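Local coordinates for GCN5-related N-acetyltransferase (Sphaerobacter thermophilus, PDB 3TT2), which probably transfers acyl groups, most likely acetyl from acetyl-coenzyme A, as expected of a member of the GNAT family, at residues P10-A15 and V65-E70; Q84-G89 and Q128-A133; V150-V155 and R309-R314. One frame throughout, in Å; residues are numbered along the deposited sequence.

Contact 1: P10-A15 and V65-E70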
loop_
_atom_site.group_PDB
_atom_site.type_symbol
_atom_site.label_atom_id
_atom_site.label_comp_id
_atom_site.label_asym_id
_atom_site.label_seq_id
_atom_site.Cartn_x
_atom_site.Cartn_y
_atom_site.Cartn_z
ATOM N N PRO A 10 -8.830 30.188 -0.856
ATOM C CA PRO A 10 -8.271 31.525 -0.613
ATOM C C PRO A 10 -7.628 32.152 -1.852
ATOM O O PRO A 10 -6.940 31.458 -2.601
ATOM C CB PRO A 10 -7.225 31.287 0.488
ATOM C CG PRO A 10 -7.382 29.839 0.930
ATOM C CD PRO A 10 -8.649 29.314 0.318
ATOM N N ASP A 11 -7.852 33.451 -2.037
ATOM C CA ASP A 11 -7.450 34.189 -3.235
ATOM C C ASP A 11 -5.994 33.962 -3.625
ATOM O O ASP A 11 -5.678 33.652 -4.776
ATOM C CB ASP A 11 -7.665 35.680 -2.974
ATOM C CG ASP A 11 -7.187 36.085 -1.597
ATOM O OD1 ASP A 11 -6.787 35.175 -0.825
ATOM O OD2 ASP A 11 -7.209 37.292 -1.274
ATOM N N ARG A 12 -5.113 34.081 -2.644
ATOM C CA ARG A 12 -3.686 34.084 -2.903
ATOM C C ARG A 12 -3.167 32.706 -3.304
ATOM O O ARG A 12 -1.995 32.552 -3.651
ATOM C CB ARG A 12 -2.945 34.620 -1.680
ATOM C CG ARG A 12 -3.341 36.045 -1.303
ATOM C CD ARG A 12 -2.771 36.442 0.052
ATOM N NE ARG A 12 -3.036 37.840 0.388
ATOM C CZ ARG A 12 -4.089 38.262 1.083
ATOM N NH1 ARG A 12 -4.990 37.394 1.516
ATOM N NH2 ARG A 12 -4.245 39.555 1.344
ATOM N N PHE A 13 -4.039 31.706 -3.247
ATOM C CA PHE A 13 -3.643 30.321 -3.505
ATOM C C PHE A 13 -4.003 29.790 -4.898
ATOM O O PHE A 13 -5.154 29.860 -5.341
ATOM C CB PHE A 13 -4.196 29.399 -2.418
ATOM C CG PHE A 13 -3.546 29.596 -1.088
ATOM C CD1 PHE A 13 -3.954 30.616 -0.248
ATOM C CD2 PHE A 13 -2.512 28.768 -0.686
ATOM C CE1 PHE A 13 -3.351 30.803 0.973
ATOM C CE2 PHE A 13 -1.902 28.946 0.535
ATOM C CZ PHE A 13 -2.321 29.966 1.366
ATOM N N ILE A 14 -2.995 29.238 -5.568
ATOM C CA ILE A 14 -3.132 28.723 -6.922
ATOM C C ILE A 14 -3.024 27.209 -6.910
ATOM O O ILE A 14 -2.072 26.643 -6.367
ATOM C CB ILE A 14 -2.050 29.318 -7.866
ATOM C CG1 ILE A 14 -2.594 30.540 -8.627
ATOM C CG2 ILE A 14 -1.524 28.268 -8.856
ATOM C CD1 ILE A 14 -2.998 31.731 -7.758
ATOM N N ALA A 15 -4.016 26.555 -7.494
ATOM C CA ALA A 15 -3.990 25.114 -7.635
ATOM C C ALA A 15 -3.586 24.794 -9.063
ATOM O O ALA A 15 -4.085 25.413 -10.002
ATOM C CB ALA A 15 -5.345 24.537 -7.317
ATOM N N VAL A 65 -0.349 25.892 -4.532
ATOM C CA VAL A 65 0.836 26.698 -4.311
ATOM C C VAL A 65 0.481 27.883 -3.439
ATOM O O VAL A 65 -0.512 28.575 -3.677
ATOM C CB VAL A 65 1.495 27.141 -5.627
ATOM C CG1 VAL A 65 2.586 28.187 -5.363
ATOM C CG2 VAL A 65 2.076 25.936 -6.330
ATOM N N ALA A 66 1.276 28.086 -2.397
ATOM C CA ALA A 66 1.056 29.197 -1.492
ATOM C C ALA A 66 1.624 30.483 -2.105
ATOM O O ALA A 66 2.482 30.426 -2.994
ATOM C CB ALA A 66 1.687 28.897 -0.133
ATOM N N PRO A 67 1.128 31.643 -1.646
ATOM C CA PRO A 67 1.582 32.976 -2.057
ATOM C C PRO A 67 3.105 33.142 -2.032
ATOM O O PRO A 67 3.643 33.878 -2.859
ATOM C CB PRO A 67 0.960 33.892 -1.002
ATOM C CG PRO A 67 -0.133 33.098 -0.346
ATOM C CD PRO A 67 -0.152 31.717 -0.923
ATOM N N ASP A 68 3.788 32.449 -1.124
ATOM C CA ASP A 68 5.245 32.546 -1.027
ATOM C C ASP A 68 5.958 31.599 -1.999
ATOM O O ASP A 68 7.185 31.511 -2.010
ATOM C CB ASP A 68 5.733 32.349 0.419
ATOM C CG ASP A 68 5.117 31.136 1.091
ATOM O OD1 ASP A 68 5.145 30.037 0.500
ATOM O OD2 ASP A 68 4.607 31.283 2.220
ATOM N N GLY A 69 5.174 30.886 -2.801
ATOM C CA GLY A 69 5.716 30.038 -3.847
ATOM C C GLY A 69 6.065 28.641 -3.381
ATOM O O GLY A 69 6.774 27.893 -4.061
ATOM N N GLU A 70 5.543 28.283 -2.217
ATOM C CA GLU A 70 5.896 27.029 -1.577
ATOM C C GLU A 70 4.645 26.178 -1.593
ATOM O O GLU A 70 3.528 26.704 -1.668
ATOM C CB GLU A 70 6.356 27.275 -0.143
ATOM C CG GLU A 70 6.821 26.036 0.619
ATOM C CD GLU A 70 8.267 25.664 0.332
ATOM O OE1 GLU A 70 8.941 26.405 -0.417
ATOM O OE2 GLU A 70 8.730 24.630 0.864
#

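Contact 2: Q84-G89 and Q128-A133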
loop_
_atom_site.group_PDB
_atom_site.type_symbol
_atom_site.label_atom_id
_atom_site.label_comp_id
_atom_site.label_asym_id
_atom_site.label_seq_id
_atom_site.Cartn_x
_atom_site.Cartn_y
_atom_site.Cartn_z
ATOM N N GLN A 84 -13.507 2.603 -7.493
ATOM C CA GLN A 84 -12.928 2.922 -6.211
ATOM C C GLN A 84 -11.745 3.827 -6.366
ATOM O O GLN A 84 -10.715 3.420 -6.917
ATOM C CB GLN A 84 -12.502 1.658 -5.511
ATOM C CG GLN A 84 -11.875 1.880 -4.161
ATOM C CD GLN A 84 -11.923 0.620 -3.333
ATOM O OE1 GLN A 84 -10.915 -0.068 -3.171
ATOM N NE2 GLN A 84 -13.114 0.289 -2.828
ATOM N N LEU A 85 -11.837 5.015 -5.794
ATOM C CA LEU A 85 -10.761 5.960 -5.932
ATOM C C LEU A 85 -10.070 6.111 -4.600
ATOM O O LEU A 85 -10.702 6.435 -3.599
ATOM C CB LEU A 85 -11.307 7.302 -6.388
ATOM C CG LEU A 85 -10.151 8.217 -6.766
ATOM C CD1 LEU A 85 -9.518 7.738 -8.081
ATOM C CD2 LEU A 85 -10.590 9.678 -6.812
ATOM N N SER A 86 -8.772 5.855 -4.585
ATOM C CA SER A 86 -7.959 6.121 -3.416
ATOM C C SER A 86 -7.304 7.485 -3.577
ATOM O O SER A 86 -6.831 7.836 -4.659
ATOM C CB SER A 86 -6.890 5.046 -3.261
ATOM O OG SER A 86 -7.453 3.824 -2.833
ATOM N N VAL A 87 -7.280 8.255 -2.498
ATOM C CA VAL A 87 -6.792 9.626 -2.549
ATOM C C VAL A 87 -5.715 9.816 -1.493
ATOM O O VAL A 87 -5.921 9.443 -0.338
ATOM C CB VAL A 87 -7.945 10.628 -2.321
ATOM C CG1 VAL A 87 -7.420 12.049 -2.263
ATOM C CG2 VAL A 87 -8.977 10.503 -3.396
ATOM N N TYR A 88 -4.546 10.335 -1.876
ATOM C CA TYR A 88 -3.518 10.606 -0.868
ATOM C C TYR A 88 -3.244 12.086 -0.764
ATOM O O TYR A 88 -2.591 12.658 -1.640
ATOM C CB TYR A 88 -2.243 9.825 -1.225
ATOM C CG TYR A 88 -2.524 8.345 -1.406
ATOM C CD1 TYR A 88 -2.426 7.467 -0.336
ATOM C CD2 TYR A 88 -2.940 7.836 -2.637
ATOM C CE1 TYR A 88 -2.703 6.127 -0.488
ATOM C CE2 TYR A 88 -3.225 6.489 -2.800
ATOM C CZ TYR A 88 -3.105 5.645 -1.722
ATOM O OH TYR A 88 -3.382 4.310 -1.867
ATOM N N GLY A 89 -3.743 12.712 0.302
ATOM C CA GLY A 89 -3.584 14.148 0.465
ATOM C C GLY A 89 -2.584 14.526 1.532
ATOM O O GLY A 89 -2.224 13.691 2.372
ATOM N N GLN A 128 -11.855 6.727 -1.198
ATOM C CA GLN A 128 -11.298 6.353 0.081
ATOM C C GLN A 128 -9.947 6.994 0.387
ATOM O O GLN A 128 -9.145 7.272 -0.515
ATOM C CB GLN A 128 -11.204 4.840 0.186
ATOM C CG GLN A 128 -10.171 4.214 -0.709
ATOM C CD GLN A 128 -10.243 2.708 -0.672
ATOM O OE1 GLN A 128 -11.292 2.141 -0.371
ATOM N NE2 GLN A 128 -9.132 2.048 -0.968
ATOM N N HIS A 129 -9.722 7.224 1.680
ATOM C CA HIS A 129 -8.513 7.844 2.195
ATOM C C HIS A 129 -7.889 6.930 3.232
ATOM O O HIS A 129 -8.598 6.273 3.991
ATOM C CB HIS A 129 -8.853 9.152 2.894
ATOM C CG HIS A 129 -9.176 10.278 1.965
ATOM N ND1 HIS A 129 -8.292 11.305 1.710
ATOM C CD2 HIS A 129 -10.294 10.559 1.253
ATOM C CE1 HIS A 129 -8.848 12.163 0.870
ATOM N NE2 HIS A 129 -10.064 11.733 0.580
ATOM N N TYR A 130 -6.565 6.890 3.280
ATOM C CA TYR A 130 -5.909 6.187 4.363
ATOM C C TYR A 130 -5.352 7.208 5.334
ATOM O O TYR A 130 -4.415 7.934 5.015
ATOM C CB TYR A 130 -4.782 5.324 3.841
ATOM C CG TYR A 130 -5.192 4.303 2.824
ATOM C CD1 TYR A 130 -5.385 2.978 3.187
ATOM C CD2 TYR A 130 -5.351 4.648 1.495
ATOM C CE1 TYR A 130 -5.751 2.015 2.255
ATOM C CE2 TYR A 130 -5.715 3.688 0.548
ATOM C CZ TYR A 130 -5.913 2.373 0.942
ATOM O OH TYR A 130 -6.273 1.416 0.019
ATOM N N ILE A 131 -5.931 7.249 6.526
ATOM C CA ILE A 131 -5.566 8.246 7.509
ATOM C C ILE A 131 -4.673 7.648 8.596
ATOM O O ILE A 131 -4.964 6.575 9.111
ATOM C CB ILE A 131 -6.828 8.863 8.146
ATOM C CG1 ILE A 131 -7.783 9.350 7.057
ATOM C CG2 ILE A 131 -6.466 10.027 9.049
ATOM C CD1 ILE A 131 -7.111 10.233 6.036
ATOM N N ARG A 132 -3.579 8.330 8.929
ATOM C CA ARG A 132 -2.815 7.974 10.114
ATOM C C ARG A 132 -3.729 7.962 11.332
ATOM O O ARG A 132 -4.444 8.931 11.581
ATOM C CB ARG A 132 -1.684 8.972 10.346
ATOM C CG ARG A 132 -0.475 8.761 9.462
ATOM C CD ARG A 132 0.150 7.394 9.696
ATOM N NE ARG A 132 0.216 7.056 11.108
ATOM C CZ ARG A 132 1.243 7.368 11.883
ATOM N NH1 ARG A 132 1.246 7.033 13.165
ATOM N NH2 ARG A 132 2.267 8.019 11.362
ATOM N N ALA A 133 -3.700 6.867 12.091
ATOM C CA ALA A 133 -4.540 6.745 13.285
ATOM C C ALA A 133 -4.280 7.887 14.257
ATOM O O ALA A 133 -5.181 8.317 14.987
ATOM C CB ALA A 133 -4.321 5.398 13.975
#

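Contact 3: V150-V155 and R309-R314. With SO4 (sulfate ion), chain G.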
loop_
_atom_site.group_PDB
_atom_site.type_symbol
_atom_site.label_atom_id
_atom_site.label_comp_id
_atom_site.label_asym_id
_atom_site.label_seq_id
_atom_site.Cartn_x
_atom_site.Cartn_y
_atom_site.Cartn_z
ATOM N N VAL A 150 -13.545 1.953 7.994
ATOM C CA VAL A 150 -13.828 0.673 7.361
ATOM C C VAL A 150 -12.950 -0.407 7.986
ATOM O O VAL A 150 -13.433 -1.379 8.537
ATOM C CB VAL A 150 -13.594 0.760 5.842
ATOM C CG1 VAL A 150 -13.624 -0.608 5.221
ATOM C CG2 VAL A 150 -14.623 1.656 5.220
ATOM N N ARG A 151 -11.642 -0.219 7.869
ATOM C CA ARG A 151 -10.678 -1.205 8.312
ATOM C C ARG A 151 -9.392 -0.550 8.841
ATOM O O ARG A 151 -9.086 0.603 8.514
ATOM C CB ARG A 151 -10.361 -2.097 7.120
ATOM C CG ARG A 151 -9.935 -3.496 7.450
ATOM C CD ARG A 151 -10.100 -4.380 6.225
ATOM N NE ARG A 151 -9.598 -5.735 6.425
ATOM C CZ ARG A 151 -10.288 -6.698 7.017
ATOM N NH1 ARG A 151 -9.758 -7.906 7.160
ATOM N NH2 ARG A 151 -11.508 -6.442 7.469
ATOM N N ASP A 152 -8.642 -1.289 9.657
ATOM C CA ASP A 152 -7.311 -0.865 10.073
ATOM C C ASP A 152 -6.279 -1.438 9.110
ATOM O O ASP A 152 -6.387 -2.596 8.688
ATOM C CB ASP A 152 -6.987 -1.384 11.473
ATOM C CG ASP A 152 -7.664 -0.594 12.568
ATOM O OD1 ASP A 152 -8.319 0.435 12.272
ATOM O OD2 ASP A 152 -7.518 -1.005 13.740
ATOM N N ILE A 153 -5.279 -0.635 8.767
ATOM C CA ILE A 153 -4.158 -1.128 7.989
ATOM C C ILE A 153 -2.895 -0.951 8.819
ATOM O O ILE A 153 -2.572 0.164 9.260
ATOM C CB ILE A 153 -3.974 -0.394 6.649
ATOM C CG1 ILE A 153 -4.998 -0.856 5.620
ATOM C CG2 ILE A 153 -2.623 -0.718 6.072
ATOM C CD1 ILE A 153 -6.360 -0.268 5.780
ATOM N N TRP A 154 -2.182 -2.048 9.044
ATOM C CA TRP A 154 -0.976 -1.976 9.836
ATOM C C TRP A 154 0.257 -2.118 8.966
ATOM O O TRP A 154 0.372 -3.063 8.176
ATOM C CB TRP A 154 -0.972 -3.074 10.877
ATOM C CG TRP A 154 -2.124 -3.055 11.810
ATOM C CD1 TRP A 154 -3.336 -3.626 11.614
ATOM C CD2 TRP A 154 -2.165 -2.456 13.109
ATOM N NE1 TRP A 154 -4.137 -3.427 12.706
ATOM C CE2 TRP A 154 -3.446 -2.711 13.642
ATOM C CE3 TRP A 154 -1.246 -1.728 13.872
ATOM C CZ2 TRP A 154 -3.837 -2.264 14.896
ATOM C CZ3 TRP A 154 -1.636 -1.286 15.121
ATOM C CH2 TRP A 154 -2.921 -1.556 15.623
ATOM N N VAL A 155 1.181 -1.178 9.116
ATOM C CA VAL A 155 2.487 -1.306 8.490
ATOM C C VAL A 155 3.490 -1.908 9.472
ATOM O O VAL A 155 3.855 -1.273 10.463
ATOM C CB VAL A 155 3.005 0.042 8.021
ATOM C CG1 VAL A 155 4.210 -0.158 7.157
ATOM C CG2 VAL A 155 1.909 0.768 7.242
ATOM N N ARG A 309 -0.041 2.773 11.943
ATOM C CA ARG A 309 -1.371 2.223 11.769
ATOM C C ARG A 309 -2.216 3.226 11.003
ATOM O O ARG A 309 -2.295 4.398 11.374
ATOM C CB ARG A 309 -2.003 2.005 13.141
ATOM C CG ARG A 309 -3.497 1.677 13.117
ATOM C CD ARG A 309 -3.994 1.550 14.531
ATOM N NE ARG A 309 -5.441 1.614 14.670
ATOM C CZ ARG A 309 -6.052 2.408 15.541
ATOM N NH1 ARG A 309 -5.327 3.207 16.319
ATOM N NH2 ARG A 309 -7.379 2.407 15.631
ATOM N N TYR A 310 -2.855 2.779 9.936
ATOM C CA TYR A 310 -3.758 3.665 9.231
ATOM C C TYR A 310 -5.182 3.163 9.403
ATOM O O TYR A 310 -5.411 1.963 9.557
ATOM C CB TYR A 310 -3.417 3.745 7.742
ATOM C CG TYR A 310 -2.094 4.383 7.404
ATOM C CD1 TYR A 310 -2.018 5.709 6.992
ATOM C CD2 TYR A 310 -0.927 3.660 7.465
ATOM C CE1 TYR A 310 -0.803 6.292 6.659
ATOM C CE2 TYR A 310 0.285 4.231 7.147
ATOM C CZ TYR A 310 0.345 5.544 6.745
ATOM O OH TYR A 310 1.568 6.091 6.424
ATOM N N VAL A 311 -6.130 4.090 9.402
ATOM C CA VAL A 311 -7.535 3.737 9.370
ATOM C C VAL A 311 -8.064 4.105 8.000
ATOM O O VAL A 311 -7.988 5.262 7.580
ATOM C CB VAL A 311 -8.353 4.480 10.424
ATOM C CG1 VAL A 311 -9.831 4.060 10.341
ATOM C CG2 VAL A 311 -7.806 4.198 11.789
ATOM N N LEU A 312 -8.597 3.115 7.296
ATOM C CA LEU A 312 -9.127 3.370 5.981
ATOM C C LEU A 312 -10.517 4.007 6.081
ATOM O O LEU A 312 -11.457 3.434 6.640
ATOM C CB LEU A 312 -9.153 2.079 5.176
ATOM C CG LEU A 312 -9.871 2.065 3.828
ATOM C CD1 LEU A 312 -9.537 3.290 3.019
ATOM C CD2 LEU A 312 -9.447 0.839 3.071
ATOM N N HIS A 313 -10.634 5.202 5.520
ATOM C CA HIS A 313 -11.905 5.903 5.480
ATOM C C HIS A 313 -12.515 5.875 4.084
ATOM O O HIS A 313 -11.838 6.170 3.100
ATOM C CB HIS A 313 -11.742 7.323 6.001
ATOM C CG HIS A 313 -11.694 7.395 7.494
ATOM N ND1 HIS A 313 -10.570 7.056 8.218
ATOM C CD2 HIS A 313 -12.642 7.726 8.403
ATOM C CE1 HIS A 313 -10.824 7.198 9.507
ATOM N NE2 HIS A 313 -12.077 7.597 9.647
ATOM N N ARG A 314 -13.792 5.499 4.013
ATOM C CA ARG A 314 -14.475 5.339 2.736
ATOM C C ARG A 314 -15.823 6.051 2.682
ATOM O O ARG A 314 -16.569 6.057 3.657
ATOM C CB ARG A 314 -14.686 3.861 2.452
ATOM C CG ARG A 314 -15.195 3.584 1.069
ATOM C CD ARG A 314 -15.257 2.103 0.822
ATOM N NE ARG A 314 -13.936 1.472 0.798
ATOM C CZ ARG A 314 -13.737 0.195 1.112
ATOM N NH1 ARG A 314 -14.782 -0.542 1.485
ATOM N NH2 ARG A 314 -12.517 -0.349 1.068
HETATM S S SO4 G . 0.104 5.182 15.064
HETATM O O1 SO4 G . -0.442 3.890 15.492
HETATM O O2 SO4 G . 1.566 5.161 15.161
HETATM O O3 SO4 G . -0.283 5.446 13.681
HETATM O O4 SO4 G . -0.437 6.239 15.916
#

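Contact 1: P10-A15 and V65-E70
P67 lays its ring CH2 over the flat side of F13: its CD sits over the centre of the phenyl ring, 3.5 Å from the centroid and 11° off the ring normal, a well-formed CH-pi contact. A proline suits this place because CD, bonded to the ring nitrogen, is a rigid and somewhat polarised CH2 group. The F13 ring also reaches A66, whose CB lies 3.7 Å from F13 CE2; a methyl is small enough to let the phenyl approach the backbone. P67 CG also meets R12 CB at 3.5 Å, while the rest of the arginine runs on as an extended chain away from the contact.

Next to this cluster I14 and V65 form an antiparallel hydrogen-bonded pair, with V65 N to I14 O at 2.6 Å and I14 N to V65 O at 3.2 Å. Both F13 and P67 are placed by turns. A type I turn from P10 to F13 is closed by F13 N to P10 O, and another, from A66 to G69, by G69 N to A66 O; G69 takes a positive phi, 87°, where a side chain would crowd the preceding carbonyl.

The pair thus joins edge strand 14-16 to the end of strand 61-65; F13 and A66 also pack on A72 of strand 71-80, and A15 touches W103 of helix 100-115.

Contact 2: Q84-G89 and Q128-A133
Q128 is bound to strand 84-89 through both its backbone and its side chain. Its N donates to L85 O at 2.7 Å and its O accepts from V87 N at 2.9 Å, so the two bonds straddle S86, the residue paired with it in parallel register. The amide adds a third link, NE2 to S86 OG at 3.1 Å; a serine suits this spot, being short and able to accept the bond. With CG between the backbone N and the carbonyl carbon (chi1 70°), the extended chain beyond carries the amide to S86 and to R314 of strand 305-316, whose NE donates to OE1; the two bonds together probably fix the amide's rotation. An alanine here would probably leave S86 OG and R314 NE each without this partner and open a gap beside the side chain of Q84, which crosses it at a slant.

The strands are the parallel arms of the beta-alpha-beta unit 84-91, 100-115, 125-132. Inclined at 39°, they diverge after S86 and Q128, and G89 CA is already 9.4 Å from I131 CA, consistent with the V-shaped splay where GNAT enzymes bind acetyl-coenzyme A.

Beyond these bonds, V87 lies alongside H129 with CB over one face of the imidazole, 3.9 Å from its centroid, while Y147 meets that ring edge-to-face. On the side of S86 and Q128, the rings of Y88 and Y130 are almost parallel (4°) but displaced, with little overlap; Y88 CE1 touches Y130 CD2 at 3.6 Å. H129 and I131 pack on M142 of helix 136-144.

Contact 3: V150-V155 and R309-R314
I153 and Y310 face each other as an antiparallel hydrogen-bonded pair, with both bonds, I153 N to Y310 O and Y310 N to I153 O, at 2.7 Å. Their side chains share a face of the sheet with L312. The branched I153 puts CD1 against L312 CB at 3.7 Å, and V155 CG2 comes to the edge of the tyrosine ring at CE2. Where V150 meets R314, V150 CG2 touches R314 CB at 3.5 Å; the R314 chain bends at chi3, its NE bound to Q128. W154, D152, R309 and V311 occupy the other face. With CG anti to the backbone N (chi1 169°) and the chain extended to NE, R309 runs alongside the indole of W154 and sets its CD over the six-membered ring, 3.8 Å from the centroid. The late strand 305-316 thus pairs antiparallel with 148-159, joining the C-terminal GNAT-family part of the chain to the N-terminal one.

The R309 end is looser. R309 NE meets D152 OD2 at 3.5 Å, a weak bond within a salt bridge; the carboxylate comes to the guanidinium edge with its plane turned 73°. A sulfate, probably from the crystallisation liquor, accepts from R309 N at 3.2 Å, consistent with access to solvent here.

D152 OD2 also accepts from R292 N, and R309 NH2 lies close to R292 NH1, so the carboxylate would probably offset part of the repulsion between two like charges.

From the N terminus, the chain first enters contact 1, where 10-15 meets 65-70 and closes a loop containing much helix. Contact 2 follows, joining 84-89 to 128-133 around helix 100-115, and contact 3 opens only after it has closed; the three are in series, with no nesting or crossing. Contact 3 makes the longest closure: 309-314 returns beside 150-155 after some 150 residues that include the second acetyltransferase family region. Contacts 2 and 3 touch, since strand 305-316 also pairs with 125-132, H129 N lying 2.8 Å from H313 O. Strand 305-316 is thereby inserted between 125-132 and 148-159, whereas contact 1 stays apart at the outer edge, about 24 Å from contact 2 between centres.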